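Local coordinates for mitochondrial dynamics protein MID49 (Mus musculus, PDB 4WOY) that acts at the mitochondrial outer membrane as a receptor that recruits the fission mediator dynamin-related protein 1 to the mitochondrial surface and regulates its GTPase activity, at residues P243-L248 / Y316-G321; A215-L220 / V256-G261. The protein carries 1 engineered substitution. All blocks are in the same frame, centred on the assembly; numbering follows the deposited sequence.

Contact 1. Residues P243-L248 / Y316-G321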
# COMPACT_ATOMS: atom_id res chain seq x y z
N PRO A 243 -6.94 17.95 -7.93
CA PRO A 243 -6.38 17.22 -9.08
C PRO A 243 -4.86 17.35 -9.18
O PRO A 243 -4.22 16.44 -9.69
CB PRO A 243 -7.08 17.86 -10.28
CG PRO A 243 -7.79 19.07 -9.76
CD PRO A 243 -8.05 18.84 -8.32
N ALA A 244 -4.31 18.47 -8.72
CA ALA A 244 -2.86 18.65 -8.66
C ALA A 244 -2.16 17.78 -7.62
O ALA A 244 -1.03 17.34 -7.84
CB ALA A 244 -2.53 20.12 -8.40
N LEU A 245 -2.82 17.52 -6.50
CA LEU A 245 -2.17 16.87 -5.36
C LEU A 245 -2.34 15.37 -5.35
O LEU A 245 -1.86 14.71 -4.44
CB LEU A 245 -2.72 17.43 -4.05
CG LEU A 245 -2.71 18.94 -3.90
CD1 LEU A 245 -3.29 19.31 -2.53
CD2 LEU A 245 -1.30 19.50 -4.08
N VAL A 246 -3.06 14.85 -6.33
CA VAL A 246 -3.46 13.43 -6.34
C VAL A 246 -2.27 12.47 -6.35
O VAL A 246 -2.37 11.34 -5.86
CB VAL A 246 -4.40 13.15 -7.55
CG1 VAL A 246 -4.34 11.69 -8.00
CG2 VAL A 246 -5.82 13.53 -7.17
N ARG A 247 -1.14 12.91 -6.89
CA ARG A 247 0.05 12.06 -6.91
C ARG A 247 0.63 11.85 -5.49
O ARG A 247 1.29 10.86 -5.21
CB ARG A 247 1.13 12.67 -7.82
CG ARG A 247 0.89 12.52 -9.32
CD ARG A 247 1.10 11.10 -9.80
NE ARG A 247 2.42 10.56 -9.49
CZ ARG A 247 3.52 10.79 -10.19
NH1 ARG A 247 3.48 11.58 -11.24
NH2 ARG A 247 4.67 10.24 -9.84
N LEU A 248 0.36 12.81 -4.61
CA LEU A 248 0.76 12.70 -3.22
C LEU A 248 -0.18 11.70 -2.59
O LEU A 248 -1.33 12.03 -2.30
CB LEU A 248 0.66 14.04 -2.50
CG LEU A 248 1.67 15.05 -3.02
CD1 LEU A 248 1.57 16.36 -2.25
CD2 LEU A 248 3.08 14.44 -2.95
N TYR A 316 2.73 25.18 -5.74
CA TYR A 316 1.93 26.38 -5.75
C TYR A 316 0.52 26.13 -5.25
O TYR A 316 -0.13 27.07 -4.81
CB TYR A 316 1.89 27.02 -7.14
CG TYR A 316 3.00 28.03 -7.35
CD1 TYR A 316 4.05 28.13 -6.43
CD2 TYR A 316 2.97 28.92 -8.41
CE1 TYR A 316 5.07 29.06 -6.58
CE2 TYR A 316 3.99 29.86 -8.58
CZ TYR A 316 5.03 29.93 -7.66
OH TYR A 316 6.03 30.86 -7.83
N VAL A 317 0.04 24.90 -5.34
CA VAL A 317 -1.22 24.52 -4.69
C VAL A 317 -1.07 24.48 -3.16
O VAL A 317 -1.96 24.89 -2.42
CB VAL A 317 -1.75 23.15 -5.20
CG1 VAL A 317 -2.96 22.68 -4.37
CG2 VAL A 317 -2.12 23.23 -6.66
N LEU A 318 0.07 23.99 -2.69
CA LEU A 318 0.32 23.81 -1.26
C LEU A 318 0.71 25.10 -0.53
O LEU A 318 0.91 25.08 0.67
CB LEU A 318 1.37 22.72 -1.03
CG LEU A 318 0.84 21.33 -1.39
CD1 LEU A 318 1.82 20.23 -1.01
CD2 LEU A 318 -0.52 21.08 -0.75
N TYR A 319 0.84 26.21 -1.26
CA TYR A 319 1.16 27.52 -0.68
C TYR A 319 0.41 27.86 0.63
O TYR A 319 0.98 28.46 1.54
CB TYR A 319 0.78 28.61 -1.70
CG TYR A 319 -0.73 28.75 -1.73
CD1 TYR A 319 -1.52 27.76 -2.29
CD2 TYR A 319 -1.38 29.82 -1.13
CE1 TYR A 319 -2.87 27.82 -2.28
CE2 TYR A 319 -2.75 29.89 -1.11
CZ TYR A 319 -3.49 28.89 -1.70
OH TYR A 319 -4.86 28.93 -1.71
N SER A 320 -0.84 27.43 0.74
CA SER A 320 -1.80 27.98 1.70
C SER A 320 -1.61 27.66 3.17
O SER A 320 -2.43 28.09 3.96
CB SER A 320 -3.21 27.58 1.31
OG SER A 320 -3.36 26.18 1.31
N GLY A 321 -0.56 26.94 3.55
CA GLY A 321 -0.52 26.43 4.91
C GLY A 321 -0.58 27.44 6.05
O GLY A 321 -1.50 27.35 6.86
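Leu245 and Val317 reach toward each other tip to tip, the forked end of the leucine resting against one branch of the valine, with Leu245 CD2 3.6 Å from Val317 CG1. That branch lies anti to the backbone N (chi1 172°), and the other, CG2, meets the methyl of Ala244, at 3.6 Å from its CB. The valine thus spans two successive residues of the loop, one with each methyl. Leu318 meets Leu245 at a slant: its CD2 lies 3.7 Å from Leu245 CD1 and nearly as close to CD2, so both leucine methyls are engaged. More loosely, Leu318 CD1 faces Leu248 CD1 at 4.1 Å. The type I turn from Leu245 to Leu248 presents both of its end leucines to the same neighbour. Behind them, Cys239 of helix 228-241 and Ile314 of helix 308-317 touch Leu245 and Leu248, while Leu283 of helix 272-288 packs on Leu248 and Leu318. Both segments belong to the Mab-21 HhH/H2TH-like region of this cytoplasmic part of the protein. The interface is wholly aliphatic, so the end of helix 308-317 is held to this interhelical loop by apolar packing, with the three leucines buried and Ala244 and Val317 nearer the surface.

Contact 2. Residues A215-L220 / V256-G261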
# COMPACT_ATOMS: atom_id res chain seq x y z
N ALA A 215 2.57 0.08 12.07
CA ALA A 215 2.88 -0.37 13.43
C ALA A 215 3.53 0.75 14.23
O ALA A 215 3.24 0.92 15.42
CB ALA A 215 3.77 -1.59 13.42
N ARG A 216 4.39 1.52 13.57
CA ARG A 216 5.08 2.62 14.21
C ARG A 216 4.11 3.75 14.60
O ARG A 216 4.13 4.25 15.72
CB ARG A 216 6.17 3.16 13.28
CG ARG A 216 7.03 4.27 13.88
CD ARG A 216 7.59 3.83 15.23
NE ARG A 216 8.49 4.83 15.81
CZ ARG A 216 8.86 4.84 17.09
NH1 ARG A 216 8.41 3.92 17.94
NH2 ARG A 216 9.69 5.78 17.53
N LEU A 217 3.23 4.10 13.68
CA LEU A 217 2.24 5.14 13.90
C LEU A 217 1.26 4.74 15.00
O LEU A 217 0.88 5.57 15.83
CB LEU A 217 1.48 5.44 12.61
CG LEU A 217 2.34 6.24 11.65
CD1 LEU A 217 1.63 6.45 10.34
CD2 LEU A 217 2.75 7.56 12.29
N ARG A 218 0.83 3.48 14.98
CA ARG A 218 -0.02 2.95 16.02
C ARG A 218 0.73 2.96 17.35
O ARG A 218 0.17 3.34 18.37
CB ARG A 218 -0.48 1.54 15.69
CG ARG A 218 -1.23 0.88 16.85
CD ARG A 218 -1.98 -0.37 16.44
NE ARG A 218 -2.83 -0.16 15.27
CZ ARG A 218 -2.58 -0.67 14.07
NH1 ARG A 218 -1.51 -1.43 13.88
NH2 ARG A 218 -3.42 -0.43 13.06
N ALA A 219 2.00 2.59 17.32
CA ALA A 219 2.81 2.55 18.54
C ALA A 219 2.93 3.93 19.17
O ALA A 219 2.77 4.08 20.39
CB ALA A 219 4.17 2.01 18.25
N LEU A 220 3.21 4.92 18.34
CA LEU A 220 3.36 6.29 18.79
C LEU A 220 2.07 6.87 19.36
O LEU A 220 2.09 7.53 20.39
CB LEU A 220 3.84 7.19 17.65
CG LEU A 220 5.27 6.99 17.15
CD1 LEU A 220 5.50 7.72 15.84
CD2 LEU A 220 6.24 7.47 18.22
N VAL A 256 5.69 12.12 5.73
CA VAL A 256 5.50 13.41 6.36
C VAL A 256 5.12 13.24 7.81
O VAL A 256 5.67 13.91 8.66
CB VAL A 256 4.41 14.24 5.69
CG1 VAL A 256 4.26 15.55 6.44
CG2 VAL A 256 4.76 14.51 4.22
N VAL A 257 4.16 12.35 8.07
CA VAL A 257 3.69 12.15 9.44
C VAL A 257 4.71 11.41 10.31
O VAL A 257 4.81 11.67 11.51
CB VAL A 257 2.33 11.42 9.46
CG1 VAL A 257 1.90 11.11 10.92
CG2 VAL A 257 1.29 12.29 8.76
N LEU A 258 5.48 10.51 9.72
CA LEU A 258 6.56 9.88 10.47
C LEU A 258 7.61 10.92 10.88
O LEU A 258 8.13 10.86 11.97
CB LEU A 258 7.21 8.75 9.67
CG LEU A 258 6.36 7.46 9.69
CD1 LEU A 258 6.87 6.42 8.72
CD2 LEU A 258 6.29 6.89 11.10
N HIS A 259 7.90 11.86 10.00
CA HIS A 259 8.88 12.89 10.30
C HIS A 259 8.44 13.79 11.45
O HIS A 259 9.18 14.00 12.40
CB HIS A 259 9.15 13.74 9.06
CG HIS A 259 10.20 14.79 9.26
ND1 HIS A 259 9.89 16.09 9.60
CD2 HIS A 259 11.55 14.73 9.17
CE1 HIS A 259 11.01 16.79 9.71
NE2 HIS A 259 12.03 15.99 9.45
N LEU A 260 7.22 14.31 11.37
CA LEU A 260 6.69 15.15 12.44
C LEU A 260 6.38 14.29 13.65
O LEU A 260 6.73 14.64 14.77
CB LEU A 260 5.41 15.88 12.01
CG LEU A 260 5.37 16.66 10.69
CD1 LEU A 260 4.08 17.43 10.56
CD2 LEU A 260 6.54 17.60 10.61
N GLY A 261 5.76 13.13 13.39
CA GLY A 261 5.30 12.24 14.44
C GLY A 261 6.40 11.69 15.32
O GLY A 261 6.17 11.44 16.51
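Leu258 lays its CD2 methyl across the side of helix 210-224, where it overlaps both Leu217 and the start of the Arg216 side chain. It crosses Leu217 obliquely, with Leu258 CD2 3.8 Å from Leu217 CD2, and the same methyl lies 3.9 Å from Arg216 CG. Leu217 CD2 also touches Val257 CG1 at 3.9 Å, the two side chains crossing at about a right angle; one methyl of Leu217 therefore meets two consecutive residues of the facing helix. A turn further on, Leu220 CD1 comes to 3.8 Å from Gly261 O, an apolar methyl against the backbone of a residue that has no side chain. That carbonyl oxygen accepts a hydrogen bond from Arg228 NE of helix 228-241.

Arg216 joins the apolar contact through its CG, which stands anti to the backbone N (chi1 -176°). Its chain then bends at chi2, and Leu220 CD2 lies 3.8 Å above the centre of one guanidinium face. At the polar end, NE makes a salt bridge with Glu262, just beyond helix 250-261.

The short helical segments run broadly in the same direction, their axes 11.0 Å apart and inclined at 35°. Helix 250-261, part of the Mab-21 HhH/H2TH-like region, packs here on the helix that follows the last strand of the nucleotidyltransferase-like sheet. Helix 228-241 flanks the interface through Arg228, Arg229 and Leu235, His295 and Phe296 from the loop between strands 293-294 and 300-301 touch Leu258 and Arg216, and helix 272-288 covers Val256 and Leu260 on helix 250-261.

Overall arrangement
After two N-terminal helices the chain builds the mixed sheet of the nucleotidyltransferase-like region, complete at strand 205-208, and both contacts fall in the largely helical part that follows. Contact 2 begins on helix 210-224 and closes over helix 228-241 and the 243-248 loop when helix 250-261 packs back. Contact 1 starts in that enclosed loop and is completed only at the end of helix 308-317, so the segments alternate and the two closures cross. Their centres lie 22 Å apart and they do not touch. Helix 228-241 packs on both; helix 272-288 packs on contact 1 and on helix 250-261 of contact 2, linking the helix that follows the last strand of the sheet with the C-terminal end of the fold.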